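Local coordinates for spore germination protein B3 (Bacillus subtilis subsp. subtilis, PDB 3N54) that takes part in the spore germination response to the mixture of L-asparagine, glucose, fructose and potassium ions as a lipoprotein component of a germinant receptor, at residues Q296-D302 with W325-E331. Coordinates in Å, arbitrary orientation, origin at the centre of the assembly. Residue numbers count along the deposited sequence, not the author numbering.
Sequences QHEYKTD and WDEIFSE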
ATOM      1  N   GLN A 296      -6.143   8.571 -13.072  1.00 45.38           N
ATOM      2  CA  GLN A 296      -7.241   8.525 -14.035  1.00 48.01           C
ATOM      3  C   GLN A 296      -6.909   7.819 -15.350  1.00 49.98           C
ATOM      4  O   GLN A 296      -7.723   7.048 -15.848  1.00 52.42           O
ATOM      5  CB  GLN A 296      -7.738   9.938 -14.336  1.00 48.96           C
ATOM      6  CG  GLN A 296      -8.567  10.539 -13.225  1.00 48.64           C
ATOM      7  CD  GLN A 296      -8.965  11.965 -13.538  1.00 50.30           C
ATOM      8  OE1 GLN A 296      -8.113  12.840 -13.642  1.00 49.79           O
ATOM      9  NE2 GLN A 296     -10.263  12.205 -13.691  1.00 52.46           N
ATOM     10  N   HIS A 297      -5.724   8.063 -15.901  1.00 49.40           N
ATOM     11  CA  HIS A 297      -5.422   7.598 -17.263  1.00 52.20           C
ATOM     12  C   HIS A 297      -4.269   6.602 -17.400  1.00 51.83           C
ATOM     13  O   HIS A 297      -4.136   5.978 -18.453  1.00 54.96           O
ATOM     14  CB  HIS A 297      -5.191   8.813 -18.169  1.00 53.56           C
ATOM     15  CG  HIS A 297      -6.266   9.850 -18.053  1.00 54.71           C
ATOM     16  ND1 HIS A 297      -7.568   9.621 -18.447  1.00 58.16           N
ATOM     17  CD2 HIS A 297      -6.237  11.114 -17.569  1.00 53.83           C
ATOM     18  CE1 HIS A 297      -8.293  10.700 -18.215  1.00 58.44           C
ATOM     19  NE2 HIS A 297      -7.509  11.622 -17.684  1.00 56.20           N
ATOM     20  N   GLU A 298      -3.437   6.451 -16.374  1.00 48.51           N
ATOM     21  CA  GLU A 298      -2.390   5.431 -16.407  1.00 48.66           C
ATOM     22  C   GLU A 298      -2.895   4.185 -15.674  1.00 48.81           C
ATOM     23  O   GLU A 298      -2.979   3.115 -16.263  1.00 51.14           O
ATOM     24  CB  GLU A 298      -1.083   5.932 -15.785  1.00 46.12           C
ATOM     25  CG  GLU A 298       0.108   4.992 -16.008  1.00 46.37           C
ATOM     26  CD  GLU A 298       1.381   5.438 -15.300  1.00 42.71           C
ATOM     27  OE1 GLU A 298       2.388   4.724 -15.420  1.00 43.01           O
ATOM     28  OE2 GLU A 298       1.391   6.487 -14.622  1.00 39.22           O
ATOM     29  N   TYR A 299      -3.247   4.340 -14.400  1.00 46.45           N
ATOM     30  CA  TYR A 299      -3.700   3.210 -13.573  1.00 46.99           C
ATOM     31  C   TYR A 299      -5.212   2.978 -13.656  1.00 48.75           C
ATOM     32  O   TYR A 299      -5.675   1.859 -13.443  1.00 50.16           O
ATOM     33  CB  TYR A 299      -3.235   3.387 -12.120  1.00 43.89           C
ATOM     34  CG  TYR A 299      -1.744   3.592 -12.050  1.00 42.91           C
ATOM     35  CD1 TYR A 299      -1.199   4.780 -11.569  1.00 40.60           C
ATOM     36  CD2 TYR A 299      -0.875   2.627 -12.546  1.00 45.05           C
ATOM     37  CE1 TYR A 299       0.179   4.977 -11.546  1.00 39.94           C
ATOM     38  CE2 TYR A 299       0.496   2.816 -12.532  1.00 44.76           C
ATOM     39  CZ  TYR A 299       1.015   3.990 -12.027  1.00 42.31           C
ATOM     40  OH  TYR A 299       2.376   4.165 -12.010  1.00 44.30           O
ATOM     41  N   LYS A 300      -5.968   4.030 -13.962  1.00 49.45           N
ATOM     42  CA  LYS A 300      -7.416   3.937 -14.153  1.00 51.74           C
ATOM     43  C   LYS A 300      -8.162   3.407 -12.922  1.00 51.13           C
ATOM     44  O   LYS A 300      -9.077   2.578 -13.041  1.00 53.03           O
ATOM     45  CB  LYS A 300      -7.744   3.074 -15.383  1.00 55.70           C
ATOM     46  CG  LYS A 300      -7.116   3.566 -16.689  1.00 58.40           C
ATOM     47  CD  LYS A 300      -7.496   2.653 -17.850  1.00 63.32           C
ATOM     48  CE  LYS A 300      -6.899   3.131 -19.160  1.00 66.65           C
ATOM     49  NZ  LYS A 300      -7.180   2.195 -20.285  1.00 72.04           N
ATOM     50  N   THR A 301      -7.768   3.875 -11.743  1.00 48.73           N
ATOM     51  CA  THR A 301      -8.497   3.525 -10.531  1.00 48.19           C
ATOM     52  C   THR A 301      -8.364   4.604  -9.458  1.00 46.24           C
ATOM     53  O   THR A 301      -7.414   5.391  -9.459  1.00 44.56           O
ATOM     54  CB  THR A 301      -8.066   2.151  -9.977  1.00 48.43           C
ATOM     55  OG1 THR A 301      -9.115   1.628  -9.153  1.00 49.12           O
ATOM     56  CG2 THR A 301      -6.759   2.245  -9.181  1.00 45.93           C
ATOM     57  N   ASP A 302      -9.354   4.632  -8.573  1.00 46.69           N
ATOM     58  CA  ASP A 302      -9.439   5.567  -7.462  1.00 45.81           C
ATOM     59  C   ASP A 302      -9.088   4.798  -6.189  1.00 44.85           C
ATOM     60  O   ASP A 302      -9.934   4.075  -5.656  1.00 45.99           O
ATOM     61  CB  ASP A 302     -10.858   6.161  -7.398  1.00 47.77           C
ATOM     62  CG  ASP A 302     -11.231   6.715  -6.015  1.00 48.48           C
ATOM     63  OD1 ASP A 302     -10.332   7.070  -5.221  1.00 48.16           O
ATOM     64  OD2 ASP A 302     -12.452   6.800  -5.728  1.00 51.53           O
ATOM     65  N   TRP A 325     -17.485   2.703 -11.351  1.00 65.18           N
ATOM     66  CA  TRP A 325     -16.985   3.946 -10.766  1.00 64.58           C
ATOM     67  C   TRP A 325     -15.633   4.386 -11.322  1.00 64.10           C
ATOM     68  O   TRP A 325     -15.397   5.582 -11.474  1.00 63.97           O
ATOM     69  CB  TRP A 325     -16.889   3.825  -9.246  1.00 64.53           C
ATOM     70  CG  TRP A 325     -16.083   4.913  -8.643  1.00 64.42           C
ATOM     71  CD1 TRP A 325     -14.916   4.783  -7.960  1.00 63.97           C
ATOM     72  CD2 TRP A 325     -16.353   6.315  -8.718  1.00 64.66           C
ATOM     73  NE1 TRP A 325     -14.453   6.014  -7.576  1.00 63.89           N
ATOM     74  CE2 TRP A 325     -15.316   6.975  -8.031  1.00 64.36           C
ATOM     75  CE3 TRP A 325     -17.373   7.078  -9.296  1.00 64.82           C
ATOM     76  CZ2 TRP A 325     -15.270   8.364  -7.900  1.00 64.96           C
ATOM     77  CZ3 TRP A 325     -17.329   8.458  -9.164  1.00 65.00           C
ATOM     78  CH2 TRP A 325     -16.284   9.088  -8.471  1.00 64.98           C
ATOM     79  N   ASP A 326     -14.748   3.437 -11.614  1.00 63.57           N
ATOM     80  CA  ASP A 326     -13.438   3.781 -12.170  1.00 63.31           C
ATOM     81  C   ASP A 326     -13.578   4.470 -13.535  1.00 63.50           C
ATOM     82  O   ASP A 326     -12.867   5.438 -13.814  1.00 63.31           O
ATOM     83  CB  ASP A 326     -12.522   2.550 -12.253  1.00 62.94           C
ATOM     84  CG  ASP A 326     -11.911   2.175 -10.899  1.00 61.91           C
ATOM     85  OD1 ASP A 326     -11.934   3.011  -9.965  1.00 58.83           O
ATOM     86  OD2 ASP A 326     -11.390   1.046 -10.777  1.00 60.00           O
ATOM     87  N   GLU A 327     -14.506   3.985 -14.361  1.00 63.61           N
ATOM     88  CA  GLU A 327     -14.797   4.607 -15.657  1.00 63.70           C
ATOM     89  C   GLU A 327     -15.197   6.063 -15.453  1.00 63.07           C
ATOM     90  O   GLU A 327     -14.688   6.954 -16.125  1.00 63.25           O
ATOM     91  CB  GLU A 327     -15.913   3.849 -16.383  1.00 64.12           C
ATOM     92  CG  GLU A 327     -16.254   4.393 -17.781  1.00 66.02           C
ATOM     93  CD  GLU A 327     -17.493   3.746 -18.408  1.00 68.45           C
ATOM     94  OE1 GLU A 327     -17.912   4.210 -19.492  1.00 69.78           O
ATOM     95  OE2 GLU A 327     -18.051   2.782 -17.825  1.00 70.08           O
ATOM     96  N   ILE A 328     -16.105   6.295 -14.512  1.00 62.47           N
ATOM     97  CA  ILE A 328     -16.568   7.644 -14.186  1.00 61.95           C
ATOM     98  C   ILE A 328     -15.443   8.479 -13.583  1.00 61.58           C
ATOM     99  O   ILE A 328     -15.310   9.669 -13.883  1.00 61.44           O
ATOM    100  CB  ILE A 328     -17.763   7.605 -13.202  1.00 61.94           C
ATOM    101  CG1 ILE A 328     -18.999   6.996 -13.875  1.00 62.28           C
ATOM    102  CG2 ILE A 328     -18.090   8.997 -12.683  1.00 61.51           C
ATOM    103  CD1 ILE A 328     -19.561   7.824 -15.025  1.00 62.59           C
ATOM    104  N   PHE A 329     -14.643   7.853 -12.722  1.00 61.08           N
ATOM    105  CA  PHE A 329     -13.504   8.525 -12.094  1.00 60.54           C
ATOM    106  C   PHE A 329     -12.538   9.073 -13.148  1.00 60.82           C
ATOM    107  O   PHE A 329     -12.058  10.196 -13.026  1.00 60.69           O
ATOM    108  CB  PHE A 329     -12.773   7.567 -11.143  1.00 60.15           C
ATOM    109  CG  PHE A 329     -11.488   8.119 -10.590  1.00 57.68           C
ATOM    110  CD1 PHE A 329     -11.502   9.167  -9.684  1.00 55.99           C
ATOM    111  CD2 PHE A 329     -10.268   7.583 -10.966  1.00 55.82           C
ATOM    112  CE1 PHE A 329     -10.323   9.671  -9.168  1.00 55.55           C
ATOM    113  CE2 PHE A 329      -9.083   8.079 -10.451  1.00 54.77           C
ATOM    114  CZ  PHE A 329      -9.111   9.124  -9.553  1.00 54.73           C
ATOM    115  N   SER A 330     -12.264   8.273 -14.173  1.00 61.29           N
ATOM    116  CA  SER A 330     -11.381   8.678 -15.265  1.00 62.06           C
ATOM    117  C   SER A 330     -11.889   9.912 -16.020  1.00 62.60           C
ATOM    118  O   SER A 330     -11.091  10.712 -16.504  1.00 62.88           O
ATOM    119  CB  SER A 330     -11.192   7.526 -16.250  1.00 61.98           C
ATOM    120  OG  SER A 330     -10.456   6.475 -15.656  1.00 62.41           O
ATOM    121  N   GLU A 331     -13.210  10.052 -16.110  1.00 63.19           N
ATOM    122  CA  GLU A 331     -13.849  11.172 -16.801  1.00 63.63           C
ATOM    123  C   GLU A 331     -14.122  12.355 -15.878  1.00 63.62           C
ATOM    124  O   GLU A 331     -14.600  13.394 -16.331  1.00 63.90           O
ATOM    125  CB  GLU A 331     -15.184  10.722 -17.393  1.00 63.88           C
ATOM    126  CG  GLU A 331     -15.101   9.537 -18.351  1.00 65.20           C
ATOM    127  CD  GLU A 331     -16.465   8.908 -18.635  1.00 67.13           C
ATOM    128  OE1 GLU A 331     -16.502   7.855 -19.313  1.00 68.38           O
ATOM    129  OE2 GLU A 331     -17.498   9.456 -18.177  1.00 68.33           O
TER
HETATM  130  O   HOH W   1     -10.150  13.503 -17.263  1.00 78.71           O
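Gln296 NE2 donates a hydrogen bond to Phe329 O (2.8 Å) and another to Thr332 O, while Ser330 OG donates to Gln296 O (2.8 Å), where CA of Gln296 and CA of Ser330 come within 4.3 Å. About one turn back along the 325-331 segment, Trp325 NE1 donates to Asp302 OD2 (2.8 Å), which lies at the indole edge, near its plane. The same Asp302 carboxylate accepts the backbone amides of Val304 and Ser307, which ties Trp325 to the start of helix 306-313. Asp326 presents its carboxylate to the chain as it leaves helix 271-299: OD2 accepts a hydrogen bond from Thr301 OG1 (2.9 Å), and OD1 a weak one from Asp302 N (3.3 Å). Arg187 forms a salt bridge with Asp326 OD1, and Thr301 OG1 also bonds to Ser164, so this corner reaches beyond the two segments. A water donates to Ser330 O (3.0 Å) and hydrogen-bonds His297 NE2 (3.3 Å). Between these polar groups lies the Phe329 ring, clasped by CH-pi contacts on opposite faces: Asp302 CB sits 3.7 Å from the ring centroid, almost on the normal, and Gln296 CG 4.1 Å. Lys300, with positive phi, is where the chain breaks from the helix and swings Thr301 and Asp302 beside Asp326. The contact thus fastens the C-terminal end of helix 271-299, which closes in a wider pi-type turn, to the short helix preceding strand 333-342 in the C-terminal region, through a mix of side chain-backbone and side chain-side chain hydrogen bonds placed around one aromatic ring.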